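Local coordinates for protein 5'-methylthioadenosine nucleosidase / s-adenosylhomocysteine nucleosidase (Brucella melitensis bv. 1, PDB 4PR3) that belongs to the phosphorylase superfamily and folds as an alpha/beta protein whose central mixed sheet carries a pocket that holds adenine, at residues S104-R109 with V132-R137; L185-I190 with G216-V221; Q97-Q102 with G140-S145; L33-A38 with L83-G88. All blocks are in the same frame, centred on the assembly; numbering follows the deposited sequence.

Interaction 1: residues S104-R109 with V132-R137; sequences SSVSYR and VELPFR. With PO4 (phosphate ion), chain D.
Arg137 lays its guanidinium flat against the backbone of Ser104. CA of Ser104 stands 3.4 Å above the plane, offset toward the rim, and CB packs over the same group. A bend at chi2 (-62°) folds the arginine back to this position, where NH2 also makes a weak, bent bond to Ser104 O at 3.0 Å. The in-plane edge of the guanidinium is taken by Glu133, whose OE1 forms a salt bridge with Arg137 NH2 at 3.2 Å, while NH1 reaches back to Leu134 O. The arginine thus ties the loop to itself and to the corner of the chain at Ser104, a task that suits a long side chain with many N-H groups.

Ser104 O has a second, straighter donor, Leu134 N at 2.9 Å. Beyond it Val106 and Val132 form an antiparallel hydrogen-bonded pair, Val106 N to Val132 O and Val132 N to Val106 O, each 3.0 Å. Ser105 and Glu133 share the polar face. Val106, Val132 and Leu134 are covered by Leu174 of helix 170-180, and branched valines suit such an extended, helix-covered face. Farther on, Ser107 OG lies 3.3 Å from O1 of a phosphate ion, probably from the crystallisation liquor, in a bond that is not settled. Strand 132-133 thus pairs antiparallel with strand 100-108 and runs on into a loop, a short addition to the mixed sheet of the phosphorylase superfamily fold.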
loop_
_atom_site.group_PDB
_atom_site.type_symbol
_atom_site.label_atom_id
_atom_site.label_comp_id
_atom_site.label_asym_id
_atom_site.label_seq_id
_atom_site.Cartn_x
_atom_site.Cartn_y
_atom_site.Cartn_z
ATOM N N SER A 104 12.575 -15.137 4.919
ATOM C CA SER A 104 12.351 -16.316 4.093
ATOM C C SER A 104 11.032 -16.213 3.336
ATOM O O SER A 104 10.921 -16.650 2.192
ATOM C CB SER A 104 12.377 -17.581 4.954
ATOM O OG SER A 104 11.383 -17.542 5.965
ATOM N N SER A 105 10.026 -15.646 3.994
ATOM C CA SER A 105 8.722 -15.451 3.380
ATOM C C SER A 105 7.993 -14.294 4.040
ATOM O O SER A 105 8.258 -13.967 5.197
ATOM C CB SER A 105 7.888 -16.719 3.487
ATOM O OG SER A 105 7.661 -17.046 4.841
ATOM N N VAL A 106 7.074 -13.676 3.304
ATOM C CA VAL A 106 6.325 -12.541 3.826
ATOM C C VAL A 106 4.827 -12.697 3.566
ATOM O O VAL A 106 4.412 -13.293 2.573
ATOM C CB VAL A 106 6.848 -11.196 3.248
ATOM C CG1 VAL A 106 6.477 -11.055 1.790
ATOM C CG2 VAL A 106 6.317 -10.015 4.052
ATOM N N SER A 107 4.021 -12.182 4.484
ATOM C CA SER A 107 2.577 -12.205 4.331
ATOM C C SER A 107 1.993 -10.844 4.710
ATOM O O SER A 107 2.672 -10.021 5.326
ATOM C CB SER A 107 1.966 -13.325 5.173
ATOM O OG SER A 107 2.360 -13.213 6.529
ATOM N N TYR A 108 0.742 -10.615 4.324
ATOM C CA TYR A 108 0.067 -9.340 4.541
ATOM C C TYR A 108 -1.088 -9.562 5.510
ATOM O O TYR A 108 -2.117 -10.122 5.135
ATOM C CB TYR A 108 -0.470 -8.851 3.195
ATOM C CG TYR A 108 -1.067 -7.462 3.163
ATOM C CD1 TYR A 108 -0.769 -6.518 4.139
ATOM C CD2 TYR A 108 -1.933 -7.097 2.142
ATOM C CE1 TYR A 108 -1.319 -5.248 4.090
ATOM C CE2 TYR A 108 -2.488 -5.839 2.087
ATOM C CZ TYR A 108 -2.181 -4.918 3.059
ATOM O OH TYR A 108 -2.744 -3.667 2.986
ATOM N N ARG A 109 -0.942 -9.097 6.746
ATOM C CA ARG A 109 -1.912 -9.449 7.784
ATOM C C ARG A 109 -3.150 -8.559 7.785
ATOM O O ARG A 109 -4.148 -8.878 8.431
ATOM C CB ARG A 109 -1.260 -9.460 9.169
ATOM C CG ARG A 109 -0.650 -8.140 9.570
ATOM C CD ARG A 109 -0.127 -8.172 10.992
ATOM N NE ARG A 109 0.437 -6.882 11.369
ATOM C CZ ARG A 109 1.708 -6.541 11.195
ATOM N NH1 ARG A 109 2.562 -7.402 10.658
ATOM N NH2 ARG A 109 2.127 -5.342 11.567
ATOM N N VAL A 132 4.263 -15.712 0.889
ATOM C CA VAL A 132 5.050 -15.571 -0.328
ATOM C C VAL A 132 6.532 -15.770 -0.065
ATOM O O VAL A 132 7.163 -14.964 0.620
ATOM C CB VAL A 132 4.839 -14.198 -0.979
ATOM C CG1 VAL A 132 5.463 -14.178 -2.365
ATOM C CG2 VAL A 132 3.357 -13.869 -1.053
ATOM N N GLU A 133 7.077 -16.850 -0.618
ATOM C CA GLU A 133 8.495 -17.162 -0.487
ATOM C C GLU A 133 9.350 -16.100 -1.160
ATOM O O GLU A 133 9.092 -15.720 -2.300
ATOM C CB GLU A 133 8.796 -18.522 -1.118
ATOM C CG GLU A 133 8.140 -19.693 -0.418
ATOM C CD GLU A 133 8.686 -19.906 0.976
ATOM O OE1 GLU A 133 9.921 -19.825 1.144
ATOM O OE2 GLU A 133 7.881 -20.146 1.903
ATOM N N LEU A 134 10.364 -15.615 -0.451
ATOM C CA LEU A 134 11.363 -14.752 -1.068
ATOM C C LEU A 134 12.406 -15.630 -1.764
ATOM O O LEU A 134 12.700 -16.736 -1.302
ATOM C CB LEU A 134 12.003 -13.820 -0.029
ATOM C CG LEU A 134 11.080 -12.751 0.579
ATOM C CD1 LEU A 134 11.872 -11.543 1.070
ATOM C CD2 LEU A 134 10.000 -12.312 -0.402
ATOM N N PRO A 135 12.959 -15.146 -2.886
ATOM C CA PRO A 135 13.811 -15.976 -3.751
ATOM C C PRO A 135 15.182 -16.364 -3.187
ATOM O O PRO A 135 15.756 -17.333 -3.676
ATOM C CB PRO A 135 13.997 -15.098 -4.996
ATOM C CG PRO A 135 13.847 -13.702 -4.495
ATOM C CD PRO A 135 12.785 -13.786 -3.430
ATOM N N PHE A 136 15.699 -15.645 -2.196
ATOM C CA PHE A 136 17.108 -15.804 -1.832
ATOM C C PHE A 136 17.393 -16.315 -0.421
ATOM O O PHE A 136 16.627 -16.083 0.512
ATOM C CB PHE A 136 17.859 -14.493 -2.060
ATOM C CG PHE A 136 17.823 -14.021 -3.482
ATOM C CD1 PHE A 136 18.013 -14.914 -4.524
ATOM C CD2 PHE A 136 17.582 -12.689 -3.780
ATOM C CE1 PHE A 136 17.977 -14.485 -5.837
ATOM C CE2 PHE A 136 17.544 -12.258 -5.091
ATOM C CZ PHE A 136 17.742 -13.158 -6.121
ATOM N N ARG A 137 18.515 -17.016 -0.293
ATOM C CA ARG A 137 19.028 -17.467 0.993
ATOM C C ARG A 137 20.524 -17.205 1.053
ATOM O O ARG A 137 21.282 -17.736 0.246
ATOM C CB ARG A 137 18.762 -18.961 1.194
ATOM C CG ARG A 137 17.288 -19.346 1.204
ATOM C CD ARG A 137 16.545 -18.685 2.352
ATOM N NE ARG A 137 15.137 -19.067 2.361
ATOM C CZ ARG A 137 14.174 -18.402 1.729
ATOM N NH1 ARG A 137 14.457 -17.306 1.036
ATOM N NH2 ARG A 137 12.923 -18.833 1.792
HETATM P P PO4 D . 0.121 -13.809 9.605
HETATM O O1 PO4 D . -0.406 -13.269 8.295
HETATM O O2 PO4 D . 0.343 -12.655 10.550
HETATM O O3 PO4 D . -0.884 -14.764 10.208
HETATM O O4 PO4 D . 1.432 -14.525 9.365
#

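Interaction 2: residues L185-I190 with G216-V221; sequences LGLRGI and GAVARV
Leu187 and Val221 meet between strand 185-190 and helix 216-221 in a contact made of apolar side chains, with methyl groups doing all the touching. CD1 of Leu187 is the hub. It lies 4.0 Å from Ala217 CB, 4.0 Å from Val218 CG2 and 4.1 Å from Val221 CG2, so that one branch is surrounded by three residues of a single helical face. Leu187 has CG anti to its carbonyl carbon (chi1 -68°), which carries the branch out to the helix, and it crosses Val218 at about a right angle. Leu185 and Val221 run alongside one another with opposed directions, Leu185 CD1 against Val221 CG1 at 3.9 Å. Val221 thus turns CG1 to Leu185 and wedges CG2 between Leu185 and Leu187. Small Ala217 lets the helix come near the strand at Leu187. All five residues are buried.

The backbones themselves stay apart. The two axes pass 10.0 Å from each other, nearly antiparallel at 159°, and the side chains fill the gap.

Polar interactions lie on the strand's other side. The alternation of the strand turns Leu185 and Leu187 to the helix while Arg188 bonds elsewhere, to Ser86 OG and Ser89 O. A helix laid along a sheet strand through leucine, valine and alanine is the layered alpha/beta packing of the phosphorylase superfamily fold.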
loop_
_atom_site.group_PDB
_atom_site.type_symbol
_atom_site.label_atom_id
_atom_site.label_comp_id
_atom_site.label_asym_id
_atom_site.label_seq_id
_atom_site.Cartn_x
_atom_site.Cartn_y
_atom_site.Cartn_z
ATOM N N LEU A 185 15.081 -8.827 -1.380
ATOM C CA LEU A 185 15.712 -9.507 -0.251
ATOM C C LEU A 185 15.478 -8.705 1.030
ATOM O O LEU A 185 15.797 -7.521 1.088
ATOM C CB LEU A 185 17.209 -9.680 -0.513
ATOM C CG LEU A 185 18.082 -10.450 0.482
ATOM C CD1 LEU A 185 19.244 -11.094 -0.259
ATOM C CD2 LEU A 185 18.603 -9.551 1.600
ATOM N N GLY A 186 14.884 -9.335 2.040
ATOM C CA GLY A 186 14.689 -8.678 3.323
ATOM C C GLY A 186 15.718 -8.969 4.403
ATOM O O GLY A 186 16.294 -10.055 4.450
ATOM N N LEU A 187 15.915 -8.001 5.296
ATOM C CA LEU A 187 16.735 -8.173 6.495
ATOM C C LEU A 187 16.079 -7.439 7.660
ATOM O O LEU A 187 15.757 -6.260 7.544
ATOM C CB LEU A 187 18.151 -7.633 6.279
ATOM C CG LEU A 187 19.081 -8.357 5.302
ATOM C CD1 LEU A 187 20.399 -7.604 5.169
ATOM C CD2 LEU A 187 19.327 -9.797 5.738
ATOM N N ARG A 188 15.891 -8.126 8.781
ATOM C CA ARG A 188 15.212 -7.530 9.930
ATOM C C ARG A 188 15.907 -7.831 11.255
ATOM O O ARG A 188 16.130 -8.994 11.594
ATOM C CB ARG A 188 13.768 -8.027 10.000
ATOM C CG ARG A 188 12.886 -7.529 8.879
ATOM C CD ARG A 188 12.615 -6.049 9.031
ATOM N NE ARG A 188 12.266 -5.431 7.759
ATOM C CZ ARG A 188 11.919 -4.158 7.626
ATOM N NH1 ARG A 188 11.867 -3.372 8.693
ATOM N NH2 ARG A 188 11.622 -3.672 6.429
ATOM N N GLY A 189 16.262 -6.783 11.994
ATOM C CA GLY A 189 16.709 -6.948 13.367
ATOM C C GLY A 189 15.535 -6.844 14.323
ATOM O O GLY A 189 14.604 -6.082 14.078
ATOM N N ILE A 190 15.588 -7.567 15.437
ATOM C CA ILE A 190 14.464 -7.571 16.368
ATOM C C ILE A 190 14.652 -6.506 17.438
ATOM O O ILE A 190 15.526 -6.613 18.295
ATOM C CB ILE A 190 14.264 -8.955 17.015
ATOM C CG1 ILE A 190 13.705 -9.927 15.983
ATOM C CG2 ILE A 190 13.285 -8.874 18.171
ATOM C CD1 ILE A 190 12.371 -9.478 15.442
ATOM N N GLY A 216 26.488 -6.079 9.544
ATOM C CA GLY A 216 27.166 -7.351 9.395
ATOM C C GLY A 216 26.453 -8.235 8.393
ATOM O O GLY A 216 27.087 -8.900 7.576
ATOM N N ALA A 217 25.125 -8.235 8.448
ATOM C CA ALA A 217 24.321 -9.013 7.514
ATOM C C ALA A 217 24.455 -8.483 6.091
ATOM O O ALA A 217 24.540 -9.257 5.141
ATOM C CB ALA A 217 22.864 -9.018 7.943
ATOM N N VAL A 218 24.474 -7.160 5.952
ATOM C CA VAL A 218 24.607 -6.524 4.644
ATOM C C VAL A 218 25.926 -6.914 3.990
ATOM O O VAL A 218 25.970 -7.218 2.796
ATOM C CB VAL A 218 24.477 -4.984 4.743
ATOM C CG1 VAL A 218 24.962 -4.310 3.470
ATOM C CG2 VAL A 218 23.038 -4.596 5.038
ATOM N N ALA A 219 26.992 -6.923 4.784
ATOM C CA ALA A 219 28.300 -7.374 4.322
ATOM C C ALA A 219 28.247 -8.794 3.750
ATOM O O ALA A 219 28.876 -9.085 2.732
ATOM C CB ALA A 219 29.313 -7.293 5.447
ATOM N N ARG A 220 27.490 -9.672 4.399
ATOM C CA ARG A 220 27.377 -11.052 3.937
ATOM C C ARG A 220 26.540 -11.163 2.666
ATOM O O ARG A 220 26.769 -12.047 1.841
ATOM C CB ARG A 220 26.796 -11.951 5.032
ATOM C CG ARG A 220 27.472 -11.781 6.379
ATOM C CD ARG A 220 26.991 -12.812 7.378
ATOM N NE ARG A 220 27.631 -14.101 7.153
ATOM C CZ ARG A 220 28.712 -14.518 7.802
ATOM N NH1 ARG A 220 29.271 -13.747 8.726
ATOM N NH2 ARG A 220 29.229 -15.708 7.530
ATOM N N VAL A 221 25.570 -10.269 2.509
ATOM C CA VAL A 221 24.729 -10.278 1.318
ATOM C C VAL A 221 25.508 -9.804 0.095
ATOM O O VAL A 221 25.466 -10.439 -0.960
ATOM C CB VAL A 221 23.460 -9.416 1.493
ATOM C CG1 VAL A 221 22.668 -9.369 0.195
ATOM C CG2 VAL A 221 22.599 -9.958 2.625
#

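Interaction 3: residues Q97-Q102 with G140-S145; sequences QAEVYQ and GIDTAS
Gln102 pairs with Asp142 and Ala144 through its backbone where strands 100-108 and 142-148 run side by side, a parallel beta contact in the mixed sheet of this phosphorylase superfamily fold. The packed part centres on this residue. Its N donates to Asp142 O at 2.7 Å and its O accepts from Ala144 N at 3.0 Å, the two bonds of a parallel pair opposite Thr143. Both donors sit nearly along the C=O axis of their acceptors. The short segments cross at 71°, so the strands are strongly twisted here, though pairing continues farther along at Ser104 and Ser105.

The glutamine side chain adds to it. CG lies between backbone N and carbonyl carbon (chi1 64°), and the extended chain runs beside Thr143. NE2 bonds to Ile141 O at 2.9 Å, approaching from above that carbonyl's plane, and also to Val138 O, so the buried amide has acceptors for its N-H groups. On the other face Tyr101 CD2 lies 3.4 Å from Asp142 CB and 3.9 Å from Ala144 CB, an alanine small enough to sit beside the ring, while Thr143 O lies at the ring's edge. Met165 packs against Tyr101 and Ala144 from the neighbouring strand.

Toward Glu99 the contact turns polar and looser. Asp142 is exposed, and its OD1 comes 3.0 Å from Glu99 OE1, the carboxylate planes nearly perpendicular. With like charges, the approach is probably unfavourable unless its surroundings offset it. A water bridges the backbones: it accepts from Asp142 N at 3.1 Å and lies 2.8 Å from Val100 O.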
loop_
_atom_site.group_PDB
_atom_site.type_symbol
_atom_site.label_atom_id
_atom_site.label_comp_id
_atom_site.label_asym_id
_atom_site.label_seq_id
_atom_site.Cartn_x
_atom_site.Cartn_y
_atom_site.Cartn_z
ATOM N N GLN A 97 15.675 -11.351 21.133
ATOM C CA GLN A 97 15.760 -9.914 20.920
ATOM C C GLN A 97 17.140 -9.507 20.426
ATOM O O GLN A 97 18.135 -10.163 20.734
ATOM C CB GLN A 97 15.427 -9.167 22.213
ATOM C CG GLN A 97 14.045 -9.479 22.755
ATOM C CD GLN A 97 12.939 -9.003 21.831
ATOM O OE1 GLN A 97 13.013 -7.910 21.272
ATOM N NE2 GLN A 97 11.910 -9.826 21.663
ATOM N N ALA A 98 17.183 -8.423 19.656
ATOM C CA ALA A 98 18.431 -7.843 19.172
ATOM C C ALA A 98 19.241 -8.815 18.324
ATOM O O ALA A 98 20.466 -8.862 18.418
ATOM C CB ALA A 98 19.269 -7.315 20.334
ATOM N N GLU A 99 18.549 -9.600 17.504
ATOM C CA GLU A 99 19.219 -10.453 16.533
ATOM C C GLU A 99 18.711 -10.142 15.126
ATOM O O GLU A 99 17.577 -9.701 14.953
ATOM C CB GLU A 99 19.028 -11.935 16.864
ATOM C CG GLU A 99 20.179 -12.804 16.374
ATOM C CD GLU A 99 19.761 -14.228 16.052
ATOM O OE1 GLU A 99 20.157 -14.731 14.976
ATOM O OE2 GLU A 99 19.051 -14.849 16.872
ATOM N N VAL A 100 19.560 -10.368 14.129
ATOM C CA VAL A 100 19.223 -10.058 12.741
ATOM C C VAL A 100 18.817 -11.305 11.949
ATOM O O VAL A 100 19.437 -12.360 12.070
ATOM C CB VAL A 100 20.391 -9.327 12.036
ATOM C CG1 VAL A 100 21.714 -10.021 12.337
ATOM C CG2 VAL A 100 20.153 -9.236 10.539
ATOM N N TYR A 101 17.762 -11.178 11.150
ATOM C CA TYR A 101 17.233 -12.298 10.383
ATOM C C TYR A 101 16.988 -11.895 8.934
ATOM O O TYR A 101 16.604 -10.762 8.656
ATOM C CB TYR A 101 15.910 -12.776 10.994
ATOM C CG TYR A 101 16.034 -13.334 12.395
ATOM C CD1 TYR A 101 16.158 -12.493 13.496
ATOM C CD2 TYR A 101 16.016 -14.703 12.618
ATOM C CE1 TYR A 101 16.269 -13.002 14.773
ATOM C CE2 TYR A 101 16.129 -15.221 13.891
ATOM C CZ TYR A 101 16.255 -14.368 14.963
ATOM O OH TYR A 101 16.364 -14.882 16.231
ATOM N N GLN A 102 17.203 -12.827 8.012
ATOM C CA GLN A 102 16.820 -12.611 6.622
ATOM C C GLN A 102 15.424 -13.176 6.413
ATOM O O GLN A 102 15.062 -14.185 7.014
ATOM C CB GLN A 102 17.820 -13.249 5.658
ATOM C CG GLN A 102 17.900 -14.760 5.736
ATOM C CD GLN A 102 18.943 -15.334 4.798
ATOM O OE1 GLN A 102 19.026 -14.948 3.632
ATOM N NE2 GLN A 102 19.755 -16.253 5.308
ATOM N N GLY A 140 24.945 -17.915 6.676
ATOM C CA GLY A 140 25.474 -17.204 7.825
ATOM C C GLY A 140 24.474 -16.274 8.483
ATOM O O GLY A 140 24.794 -15.586 9.452
ATOM N N ILE A 141 23.256 -16.245 7.952
ATOM C CA ILE A 141 22.199 -15.425 8.531
ATOM C C ILE A 141 20.966 -16.275 8.814
ATOM O O ILE A 141 20.549 -17.073 7.979
ATOM C CB ILE A 141 21.807 -14.258 7.596
ATOM C CG1 ILE A 141 23.047 -13.472 7.170
ATOM C CG2 ILE A 141 20.802 -13.341 8.273
ATOM C CD1 ILE A 141 22.765 -12.415 6.133
ATOM N N ASP A 142 20.390 -16.103 9.998
ATOM C CA ASP A 142 19.164 -16.800 10.356
ATOM C C ASP A 142 18.026 -16.416 9.417
ATOM O O ASP A 142 17.996 -15.307 8.888
ATOM C CB ASP A 142 18.767 -16.456 11.789
ATOM C CG ASP A 142 19.470 -17.314 12.818
ATOM O OD1 ASP A 142 20.652 -17.045 13.119
ATOM O OD2 ASP A 142 18.824 -18.248 13.339
ATOM N N THR A 143 17.092 -17.339 9.215
ATOM C CA THR A 143 15.913 -17.072 8.404
ATOM C C THR A 143 14.688 -16.970 9.299
ATOM O O THR A 143 14.621 -17.620 10.342
ATOM C CB THR A 143 15.668 -18.180 7.368
ATOM O OG1 THR A 143 15.605 -19.450 8.030
ATOM C CG2 THR A 143 16.780 -18.208 6.345
ATOM N N ALA A 144 13.730 -16.141 8.893
ATOM C CA ALA A 144 12.477 -16.003 9.622
ATOM C C ALA A 144 11.343 -15.615 8.683
ATOM O O ALA A 144 11.552 -14.907 7.701
ATOM C CB ALA A 144 12.619 -14.971 10.727
ATOM N N SER A 145 10.142 -16.090 8.991
ATOM C CA SER A 145 8.949 -15.689 8.260
ATOM C C SER A 145 8.489 -14.326 8.771
ATOM O O SER A 145 8.657 -14.007 9.950
ATOM C CB SER A 145 7.844 -16.726 8.442
ATOM O OG SER A 145 7.598 -16.960 9.819
HETATM O O HOH W 1 21.549 -14.158 12.113
#

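Interaction 4: residues L33-A38 with L83-G88; sequences LLYVMA and LVISLG
Leu34 bonds to Leu83 and Ile85 across the parallel strands 33-37 and 83-88, and Val36 to Ile85 and, weakly, to Leu87. Leu34 N donates to Leu83 O at 2.9 Å, Ile85 N to Leu34 O at 2.8 Å and Val36 N to Ile85 O at 3.0 Å. The fourth, Leu87 N to Val36 O, is weak at 3.3 Å, and the spacing of the strands widens there. The axes diverge by 23°, and the chain passes from one strand to the other through helix 45-50, strand 54-55 and helix 60-76.

Across the two strands the aromatic contact is CH-pi. Tyr35 and Ile85 extend next to each other, and Ile85 CD1 sits over the tyrosine ring 4.0 Å from its centroid. Leu87 CD2 takes the edge of the same ring, and Phe51 stacks with it from outside these strands. Tyr35 OH is also weakly bonded to Glu222.

Aliphatic packing fills both faces. On the tyrosine side Leu33 CD2 approaches Leu83 CB at 3.6 Å, and helix 207-226 packs against Leu33, Tyr35 and Leu87. On the other side Val36 CG1 crosses to Val84 CG1 at 4.1 Å. At the end of the strand, Met37, present as selenomethionine, lays CG against Leu87 CD2 and carries CE to Gly88 CA at 3.9 Å; its flexible chain, bent at chi3 (69°), suits that curved path.

Ser86 is a second polar side chain, its OG bonded to Arg188 NH2. The chemistry implies a buried strand pair in which backbone bonds satisfy polar main-chain atoms and interlocking hydrocarbon fills the faces.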
loop_
_atom_site.group_PDB
_atom_site.type_symbol
_atom_site.label_atom_id
_atom_site.label_comp_id
_atom_site.label_asym_id
_atom_site.label_seq_id
_atom_site.Cartn_x
_atom_site.Cartn_y
_atom_site.Cartn_z
ATOM N N LEU A 33 22.636 -2.605 -6.729
ATOM C CA LEU A 33 21.807 -2.855 -5.555
ATOM C C LEU A 33 21.165 -1.579 -5.023
ATOM O O LEU A 33 21.806 -0.529 -4.953
ATOM C CB LEU A 33 22.636 -3.495 -4.441
ATOM C CG LEU A 33 23.473 -4.724 -4.785
ATOM C CD1 LEU A 33 24.036 -5.340 -3.516
ATOM C CD2 LEU A 33 22.648 -5.733 -5.551
ATOM N N LEU A 34 19.898 -1.682 -4.642
ATOM C CA LEU A 34 19.157 -0.551 -4.095
ATOM C C LEU A 34 18.636 -0.861 -2.691
ATOM O O LEU A 34 17.825 -1.764 -2.504
ATOM C CB LEU A 34 17.996 -0.188 -5.023
ATOM C CG LEU A 34 17.074 0.935 -4.549
ATOM C CD1 LEU A 34 17.868 2.215 -4.346
ATOM C CD2 LEU A 34 15.935 1.145 -5.538
ATOM N N TYR A 35 19.111 -0.110 -1.704
ATOM C CA TYR A 35 18.677 -0.314 -0.328
ATOM C C TYR A 35 17.541 0.634 0.024
ATOM O O TYR A 35 17.628 1.838 -0.222
ATOM C CB TYR A 35 19.843 -0.110 0.639
ATOM C CG TYR A 35 20.954 -1.116 0.475
ATOM C CD1 TYR A 35 21.937 -0.942 -0.492
ATOM C CD2 TYR A 35 21.023 -2.243 1.284
ATOM C CE1 TYR A 35 22.956 -1.861 -0.649
ATOM C CE2 TYR A 35 22.041 -3.166 1.136
ATOM C CZ TYR A 35 23.005 -2.970 0.168
ATOM O OH TYR A 35 24.020 -3.887 0.012
ATOM N N VAL A 36 16.471 0.088 0.592
ATOM C CA VAL A 36 15.345 0.906 1.011
ATOM C C VAL A 36 15.078 0.754 2.505
ATOM O O VAL A 36 15.194 -0.336 3.064
ATOM C CB VAL A 36 14.068 0.601 0.189
ATOM C CG1 VAL A 36 14.370 0.675 -1.300
ATOM C CG2 VAL A 36 13.501 -0.758 0.546
HETATM N N MSE A 37 14.758 1.865 3.160
HETATM C CA MSE A 37 14.427 1.847 4.579
HETATM C C MSE A 37 13.217 2.729 4.858
HETATM O O MSE A 37 12.937 3.662 4.110
HETATM C CB MSE A 37 15.620 2.297 5.424
HETATM C CG MSE A 37 16.880 1.486 5.178
HETATM SE SE MSE A 37 18.211 1.645 6.586
HETATM C CE MSE A 37 17.269 0.712 8.011
ATOM N N ALA A 38 12.503 2.427 5.936
ATOM C CA ALA A 38 11.300 3.172 6.283
ATOM C C ALA A 38 11.629 4.532 6.884
ATOM O O ALA A 38 11.344 5.568 6.285
ATOM C CB ALA A 38 10.437 2.366 7.238
ATOM N N LEU A 83 18.885 -5.911 -7.706
ATOM C CA LEU A 83 18.332 -6.372 -6.442
ATOM C C LEU A 83 17.887 -5.204 -5.571
ATOM O O LEU A 83 18.612 -4.218 -5.425
ATOM C CB LEU A 83 19.365 -7.209 -5.687
ATOM C CG LEU A 83 19.008 -7.617 -4.255
ATOM C CD1 LEU A 83 17.823 -8.572 -4.243
ATOM C CD2 LEU A 83 20.207 -8.235 -3.551
ATOM N N VAL A 84 16.698 -5.323 -4.987
ATOM C CA VAL A 84 16.254 -4.370 -3.979
ATOM C C VAL A 84 16.325 -5.017 -2.599
ATOM O O VAL A 84 15.828 -6.127 -2.399
ATOM C CB VAL A 84 14.817 -3.877 -4.239
ATOM C CG1 VAL A 84 14.327 -3.024 -3.077
ATOM C CG2 VAL A 84 14.749 -3.094 -5.542
ATOM N N ILE A 85 16.957 -4.332 -1.653
ATOM C CA ILE A 85 17.039 -4.839 -0.290
ATOM C C ILE A 85 16.208 -3.996 0.671
ATOM O O ILE A 85 16.545 -2.848 0.960
ATOM C CB ILE A 85 18.493 -4.891 0.234
ATOM C CG1 ILE A 85 19.368 -5.772 -0.661
ATOM C CG2 ILE A 85 18.524 -5.406 1.662
ATOM C CD1 ILE A 85 20.143 -5.004 -1.709
ATOM N N SER A 86 15.118 -4.576 1.159
ATOM C CA SER A 86 14.328 -3.956 2.211
ATOM C C SER A 86 14.895 -4.364 3.564
ATOM O O SER A 86 14.981 -5.549 3.877
ATOM C CB SER A 86 12.865 -4.387 2.102
ATOM O OG SER A 86 12.141 -4.061 3.273
ATOM N N LEU A 87 15.291 -3.385 4.366
ATOM C CA LEU A 87 15.836 -3.690 5.683
ATOM C C LEU A 87 15.437 -2.653 6.728
ATOM O O LEU A 87 15.175 -1.498 6.403
ATOM C CB LEU A 87 17.359 -3.851 5.625
ATOM C CG LEU A 87 18.224 -2.592 5.601
ATOM C CD1 LEU A 87 19.673 -2.971 5.832
ATOM C CD2 LEU A 87 18.073 -1.836 4.287
ATOM N N GLY A 88 15.397 -3.079 7.985
ATOM C CA GLY A 88 14.949 -2.234 9.076
ATOM C C GLY A 88 14.767 -3.068 10.326
ATOM O O GLY A 88 15.397 -4.114 10.477
HETATM O O HOH W 2 12.065 -0.959 3.907
#

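All four contacts meet in one mixed sheet. Interactions 2 and 4 are its buried core: strands 83-91 and 184-192 are neighbours, probably bonded from Leu187 N to Ser86 O, and helix 207-226, a partner in interaction 2, also packs on interaction 4. Their side chains are almost wholly apolar, though only interaction 4 adds main-chain bonding. Interactions 1 and 3 share strand 100-108 and are partly exposed, so charged groups appear at their margins: a salt-bridged arginine in one, adjacent carboxylates and a water in the other. Interaction 3 is joined to interaction 2 by a probable bond from Arg188 N to Tyr101 O, whereas interactions 3 and 4 do not touch.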